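Long-range contact in alpha-fucosidase (Bifidobacterium bifidum, PDB 2EAB), which is the catalytic domain of a 1,2-alpha-L-fucosidase, a family 95 glycoside hydrolase that removes alpha-1,2-linked fucose from glycans: residues Thr14-Gln24 against His343-Asp352. Residues are numbered along the deposited sequence; the frame is centred on the assembly and turned at random.
Sequences TSKDDWLWYKQ and HSSDGAVATD
Edge strand 19-22 of the N-terminal beta domain meets the loop leading into helix 351-360 of the catalytic part, where Trp-21 pairs with Thr-351. Trp-21 N donates to Thr-351 OG1 (2.9 Å) and Thr-351 N to Trp-21 O (2.8 Å), so this first helical residue after the N-cap Ala-350 takes up both backbone polar atoms of Trp-21. With chi1 at 67°, the Trp-21 indole stands between its own N and carbonyl carbon and lays one face over Ala-350, CA 3.7 Å from the six-membered ring centroid. Toward the start of both segments, the His-343 imidazole stacks face-to-face on the five-membered ring of Trp-19, centroids 3.8 Å apart, planes 5° from parallel. One water joins its NE2 to Thr-14 OG1, another its ND1 to Trp-19 N. An alanine at Trp-19 removes the stacked indole, and the imidazole, then held chiefly by two waters, would probably sit less firmly. Ser-344 OG donates to Ser-15 O (2.7 Å) on an in-plane lone pair. Gln-24 NE2 reaches Asp-352 OD2 (2.8 Å) from the syn side, tilted out of the carboxylate plane. Leu-20 packs on Leu-52 and Tyr-378 of helix 365-386, and strand 156-161 pairs antiparallel with the strand's other edge.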
ATOM      1  N   THR A  14     -16.229  -2.356  26.000  1.00 20.23           N
ATOM      2  CA  THR A  14     -15.724  -1.779  24.750  1.00 19.13           C
ATOM      3  C   THR A  14     -15.316  -0.313  24.905  1.00 18.54           C
ATOM      4  O   THR A  14     -14.987   0.352  23.919  1.00 17.99           O
ATOM      5  CB  THR A  14     -16.761  -1.883  23.606  1.00 19.10           C
ATOM      6  OG1 THR A  14     -17.981  -1.242  24.000  1.00 19.16           O
ATOM      7  CG2 THR A  14     -17.035  -3.335  23.250  1.00 18.97           C
ATOM      8  N   SER A  15     -15.325   0.183  26.143  1.00 17.79           N
ATOM      9  CA  SER A  15     -15.043   1.592  26.427  1.00 17.33           C
ATOM     10  C   SER A  15     -13.654   2.050  25.976  1.00 16.73           C
ATOM     11  O   SER A  15     -13.455   3.229  25.676  1.00 16.83           O
ATOM     12  CB  SER A  15     -15.222   1.888  27.918  1.00 17.33           C
ATOM     13  OG  SER A  15     -14.275   1.166  28.689  1.00 18.14           O
ATOM     14  N   LYS A  16     -12.705   1.119  25.933  1.00 16.13           N
ATOM     15  CA  LYS A  16     -11.321   1.433  25.570  1.00 15.58           C
ATOM     16  C   LYS A  16     -11.001   1.115  24.105  1.00 14.56           C
ATOM     17  O   LYS A  16      -9.869   1.305  23.656  1.00 14.74           O
ATOM     18  CB  LYS A  16     -10.339   0.702  26.499  1.00 15.98           C
ATOM     19  CG  LYS A  16     -10.611   0.873  27.998  1.00 17.60           C
ATOM     20  CD  LYS A  16     -10.412   2.313  28.458  1.00 20.08           C
ATOM     21  CE  LYS A  16     -10.733   2.476  29.939  1.00 21.24           C
ATOM     22  NZ  LYS A  16     -12.186   2.299  30.230  1.00 22.36           N
ATOM     23  N   ASP A  17     -11.999   0.633  23.369  1.00 13.37           N
ATOM     24  CA  ASP A  17     -11.829   0.297  21.954  1.00 12.23           C
ATOM     25  C   ASP A  17     -11.851   1.550  21.083  1.00 11.55           C
ATOM     26  O   ASP A  17     -12.449   2.565  21.450  1.00 11.82           O
ATOM     27  CB  ASP A  17     -12.925  -0.674  21.496  1.00 12.37           C
ATOM     28  CG  ASP A  17     -12.788  -2.061  22.106  1.00 12.28           C
ATOM     29  OD1 ASP A  17     -11.774  -2.344  22.783  1.00 13.87           O
ATOM     30  OD2 ASP A  17     -13.709  -2.877  21.892  1.00 12.47           O
ATOM     31  N   ASP A  18     -11.192   1.468  19.926  1.00 10.70           N
ATOM     32  CA  ASP A  18     -11.180   2.559  18.955  1.00 10.10           C
ATOM     33  C   ASP A  18     -12.360   2.414  18.006  1.00  9.81           C
ATOM     34  O   ASP A  18     -12.484   1.396  17.330  1.00  9.92           O
ATOM     35  CB  ASP A  18      -9.879   2.541  18.146  1.00 10.08           C
ATOM     36  CG  ASP A  18      -8.638   2.645  19.018  1.00 10.07           C
ATOM     37  OD1 ASP A  18      -8.620   3.449  19.976  1.00 10.16           O
ATOM     38  OD2 ASP A  18      -7.663   1.922  18.727  1.00 10.14           O
ATOM     39  N   TRP A  19     -13.211   3.438  17.955  1.00  9.94           N
ATOM     40  CA  TRP A  19     -14.403   3.423  17.113  1.00  9.70           C
ATOM     41  C   TRP A  19     -14.448   4.578  16.128  1.00  9.71           C
ATOM     42  O   TRP A  19     -14.153   5.720  16.477  1.00 10.07           O
ATOM     43  CB  TRP A  19     -15.654   3.577  17.976  1.00 10.33           C
ATOM     44  CG  TRP A  19     -16.114   2.394  18.745  1.00 10.58           C
ATOM     45  CD1 TRP A  19     -15.428   1.245  19.011  1.00 11.48           C
ATOM     46  CD2 TRP A  19     -17.376   2.270  19.403  1.00 11.30           C
ATOM     47  NE1 TRP A  19     -16.199   0.398  19.775  1.00 11.98           N
ATOM     48  CE2 TRP A  19     -17.400   1.008  20.033  1.00 11.60           C
ATOM     49  CE3 TRP A  19     -18.499   3.105  19.508  1.00 11.62           C
ATOM     50  CZ2 TRP A  19     -18.503   0.559  20.765  1.00 12.32           C
ATOM     51  CZ3 TRP A  19     -19.594   2.659  20.236  1.00 11.65           C
ATOM     52  CH2 TRP A  19     -19.589   1.396  20.850  1.00 11.91           C
ATOM     53  N   LEU A  20     -14.854   4.271  14.899  1.00  9.52           N
ATOM     54  CA  LEU A  20     -15.512   5.263  14.051  1.00  9.82           C
ATOM     55  C   LEU A  20     -16.997   5.054  14.314  1.00  9.49           C
ATOM     56  O   LEU A  20     -17.462   3.921  14.319  1.00  9.88           O
ATOM     57  CB  LEU A  20     -15.239   5.018  12.569  1.00  9.52           C
ATOM     58  CG  LEU A  20     -13.871   5.344  11.972  1.00 11.44           C
ATOM     59  CD1 LEU A  20     -12.820   4.373  12.427  1.00 13.45           C
ATOM     60  CD2 LEU A  20     -13.955   5.337  10.452  1.00 11.54           C
ATOM     61  N   TRP A  21     -17.739   6.129  14.556  1.00  9.69           N
ATOM     62  CA  TRP A  21     -19.159   5.980  14.871  1.00  9.93           C
ATOM     63  C   TRP A  21     -20.024   7.140  14.386  1.00  9.78           C
ATOM     64  O   TRP A  21     -19.544   8.258  14.210  1.00  9.57           O
ATOM     65  CB  TRP A  21     -19.366   5.679  16.358  1.00 10.34           C
ATOM     66  CG  TRP A  21     -19.000   6.791  17.274  1.00 10.57           C
ATOM     67  CD1 TRP A  21     -17.741   7.165  17.657  1.00 11.11           C
ATOM     68  CD2 TRP A  21     -19.905   7.670  17.949  1.00 11.26           C
ATOM     69  NE1 TRP A  21     -17.811   8.232  18.524  1.00 11.46           N
ATOM     70  CE2 TRP A  21     -19.127   8.559  18.721  1.00 11.20           C
ATOM     71  CE3 TRP A  21     -21.302   7.794  17.972  1.00 11.76           C
ATOM     72  CZ2 TRP A  21     -19.701   9.561  19.513  1.00 11.42           C
ATOM     73  CZ3 TRP A  21     -21.870   8.792  18.762  1.00 11.43           C
ATOM     74  CH2 TRP A  21     -21.069   9.662  19.518  1.00 11.67           C
ATOM     75  N   TYR A  22     -21.299   6.835  14.143  1.00  9.92           N
ATOM     76  CA  TYR A  22     -22.228   7.741  13.468  1.00 10.12           C
ATOM     77  C   TYR A  22     -23.620   7.577  14.040  1.00 10.37           C
ATOM     78  O   TYR A  22     -24.027   6.472  14.380  1.00 10.25           O
ATOM     79  CB  TYR A  22     -22.249   7.470  11.949  1.00  9.90           C
ATOM     80  CG  TYR A  22     -20.857   7.465  11.364  1.00  9.46           C
ATOM     81  CD1 TYR A  22     -20.324   8.602  10.770  1.00  9.04           C
ATOM     82  CD2 TYR A  22     -20.048   6.331  11.468  1.00  9.14           C
ATOM     83  CE1 TYR A  22     -19.030   8.602  10.271  1.00  9.36           C
ATOM     84  CE2 TYR A  22     -18.755   6.327  10.989  1.00  9.07           C
ATOM     85  CZ  TYR A  22     -18.257   7.460  10.388  1.00  8.85           C
ATOM     86  OH  TYR A  22     -16.967   7.448   9.920  1.00  9.40           O
ATOM     87  N   LYS A  23     -24.339   8.691  14.121  1.00 10.65           N
ATOM     88  CA  LYS A  23     -25.679   8.720  14.703  1.00 10.93           C
ATOM     89  C   LYS A  23     -26.785   8.556  13.654  1.00 11.02           C
ATOM     90  O   LYS A  23     -27.968   8.731  13.959  1.00 11.24           O
ATOM     91  CB  LYS A  23     -25.884  10.020  15.485  1.00 11.37           C
ATOM     92  CG  LYS A  23     -24.949  10.185  16.675  1.00 12.31           C
ATOM     93  CD  LYS A  23     -25.342  11.387  17.520  1.00 14.72           C
ATOM     94  CE  LYS A  23     -24.490  11.488  18.775  1.00 16.75           C
ATOM     95  NZ  LYS A  23     -25.033  12.502  19.727  1.00 18.07           N
ATOM     96  N   GLN A  24     -26.405   8.212  12.425  1.00 10.90           N
ATOM     97  CA  GLN A  24     -27.378   8.021  11.349  1.00 11.02           C
ATOM     98  C   GLN A  24     -26.824   7.067  10.286  1.00 10.94           C
ATOM     99  O   GLN A  24     -25.601   6.913  10.179  1.00 10.42           O
ATOM    100  CB  GLN A  24     -27.784   9.371  10.737  1.00 11.48           C
ATOM    101  CG  GLN A  24     -26.716  10.047   9.879  1.00 11.36           C
ATOM    102  CD  GLN A  24     -25.523  10.555  10.673  1.00 11.07           C
ATOM    103  OE1 GLN A  24     -25.677  11.230  11.694  1.00 11.27           O
ATOM    104  NE2 GLN A  24     -24.322  10.246  10.190  1.00 10.82           N
ATOM    105  N   HIS A 343     -14.559   7.594  21.830  1.00 13.12           N
ATOM    106  CA  HIS A 343     -16.016   7.420  21.854  1.00 13.46           C
ATOM    107  C   HIS A 343     -16.601   7.344  23.270  1.00 13.91           C
ATOM    108  O   HIS A 343     -17.802   7.549  23.461  1.00 13.99           O
ATOM    109  CB  HIS A 343     -16.444   6.205  21.019  1.00 13.53           C
ATOM    110  CG  HIS A 343     -16.290   4.894  21.725  1.00 13.32           C
ATOM    111  ND1 HIS A 343     -15.122   4.163  21.694  1.00 13.46           N
ATOM    112  CD2 HIS A 343     -17.161   4.180  22.477  1.00 13.15           C
ATOM    113  CE1 HIS A 343     -15.280   3.056  22.398  1.00 13.26           C
ATOM    114  NE2 HIS A 343     -16.509   3.043  22.883  1.00 13.49           N
ATOM    115  N   SER A 344     -15.753   7.041  24.252  1.00 14.37           N
ATOM    116  CA  SER A 344     -16.179   6.930  25.652  1.00 15.39           C
ATOM    117  C   SER A 344     -15.987   8.216  26.456  1.00 15.62           C
ATOM    118  O   SER A 344     -16.378   8.283  27.624  1.00 15.93           O
ATOM    119  CB  SER A 344     -15.448   5.777  26.341  1.00 15.68           C
ATOM    120  OG  SER A 344     -15.863   4.540  25.804  1.00 17.54           O
ATOM    121  N   SER A 345     -15.387   9.229  25.836  1.00 15.71           N
ATOM    122  CA  SER A 345     -15.140  10.510  26.495  1.00 16.05           C
ATOM    123  C   SER A 345     -16.440  11.227  26.836  1.00 16.46           C
ATOM    124  O   SER A 345     -17.457  11.040  26.162  1.00 16.37           O
ATOM    125  CB  SER A 345     -14.293  11.416  25.602  1.00 16.07           C
ATOM    126  OG  SER A 345     -13.044  10.823  25.307  1.00 15.82           O
ATOM    127  N   ASP A 346     -16.404  12.042  27.890  1.00 16.83           N
ATOM    128  CA  ASP A 346     -17.500  12.957  28.179  1.00 17.40           C
ATOM    129  C   ASP A 346     -17.631  13.906  26.994  1.00 17.26           C
ATOM    130  O   ASP A 346     -16.642  14.496  26.548  1.00 17.72           O
ATOM    131  CB  ASP A 346     -17.231  13.756  29.460  1.00 17.84           C
ATOM    132  CG  ASP A 346     -17.228  12.893  30.716  1.00 19.13           C
ATOM    133  OD1 ASP A 346     -17.575  11.693  30.650  1.00 21.16           O
ATOM    134  OD2 ASP A 346     -16.878  13.435  31.788  1.00 21.62           O
ATOM    135  N   GLY A 347     -18.849  14.027  26.477  1.00 17.01           N
ATOM    136  CA  GLY A 347     -19.120  14.842  25.297  1.00 16.53           C
ATOM    137  C   GLY A 347     -18.445  14.310  24.043  1.00 16.12           C
ATOM    138  O   GLY A 347     -17.975  15.089  23.211  1.00 16.22           O
ATOM    139  N   ALA A 348     -18.393  12.984  23.915  1.00 15.44           N
ATOM    140  CA  ALA A 348     -17.826  12.338  22.728  1.00 14.87           C
ATOM    141  C   ALA A 348     -18.626  12.716  21.494  1.00 14.41           C
ATOM    142  O   ALA A 348     -19.856  12.763  21.534  1.00 14.65           O
ATOM    143  CB  ALA A 348     -17.804  10.835  22.895  1.00 15.13           C
ATOM    144  N   VAL A 349     -17.918  12.982  20.403  1.00 13.67           N
ATOM    145  CA  VAL A 349     -18.545  13.390  19.150  1.00 13.19           C
ATOM    146  C   VAL A 349     -18.415  12.291  18.100  1.00 12.51           C
ATOM    147  O   VAL A 349     -17.398  11.585  18.042  1.00 11.84           O
ATOM    148  CB  VAL A 349     -17.958  14.725  18.617  1.00 13.77           C
ATOM    149  CG1 VAL A 349     -18.413  15.894  19.493  1.00 14.33           C
ATOM    150  CG2 VAL A 349     -16.428  14.665  18.540  1.00 14.43           C
ATOM    151  N   ALA A 350     -19.456  12.144  17.286  1.00 11.69           N
ATOM    152  CA  ALA A 350     -19.449  11.192  16.179  1.00 11.01           C
ATOM    153  C   ALA A 350     -18.355  11.549  15.174  1.00 10.62           C
ATOM    154  O   ALA A 350     -17.952  12.703  15.061  1.00 10.36           O
ATOM    155  CB  ALA A 350     -20.807  11.151  15.505  1.00 11.29           C
ATOM    156  N   THR A 351     -17.896  10.542  14.438  1.00 10.29           N
ATOM    157  CA  THR A 351     -16.729  10.683  13.572  1.00 10.07           C
ATOM    158  C   THR A 351     -16.960  11.681  12.434  1.00  9.91           C
ATOM    159  O   THR A 351     -16.057  12.433  12.077  1.00  9.59           O
ATOM    160  CB  THR A 351     -16.273   9.305  13.059  1.00  9.89           C
ATOM    161  OG1 THR A 351     -16.039   8.452  14.187  1.00 10.08           O
ATOM    162  CG2 THR A 351     -14.990   9.408  12.234  1.00 10.25           C
ATOM    163  N   ASP A 352     -18.171  11.698  11.882  1.00  9.77           N
ATOM    164  CA  ASP A 352     -18.516  12.702  10.880  1.00 10.16           C
ATOM    165  C   ASP A 352     -18.542  14.122  11.470  1.00 10.18           C
ATOM    166  O   ASP A 352     -18.037  15.064  10.857  1.00 10.45           O
ATOM    167  CB  ASP A 352     -19.812  12.361  10.120  1.00 10.07           C
ATOM    168  CG  ASP A 352     -21.008  12.063  11.030  1.00 10.52           C
ATOM    169  OD1 ASP A 352     -20.870  11.952  12.269  1.00 11.18           O
ATOM    170  OD2 ASP A 352     -22.114  11.909  10.464  1.00 11.22           O
TER
HETATM  171  O   HOH W   1     -18.063   1.413  24.447  1.00 20.59           O
HETATM  172  O   HOH W   2     -13.002   5.610  20.121  1.00 11.11           O
HETATM  173  O   HOH W   3     -15.833   9.974  19.693  1.00 12.45           O
HETATM  174  O   HOH W   4     -23.399  11.344  13.384  1.00 10.94           O
HETATM  175  O   HOH W   5     -22.262  13.526  20.237  1.00 20.37           O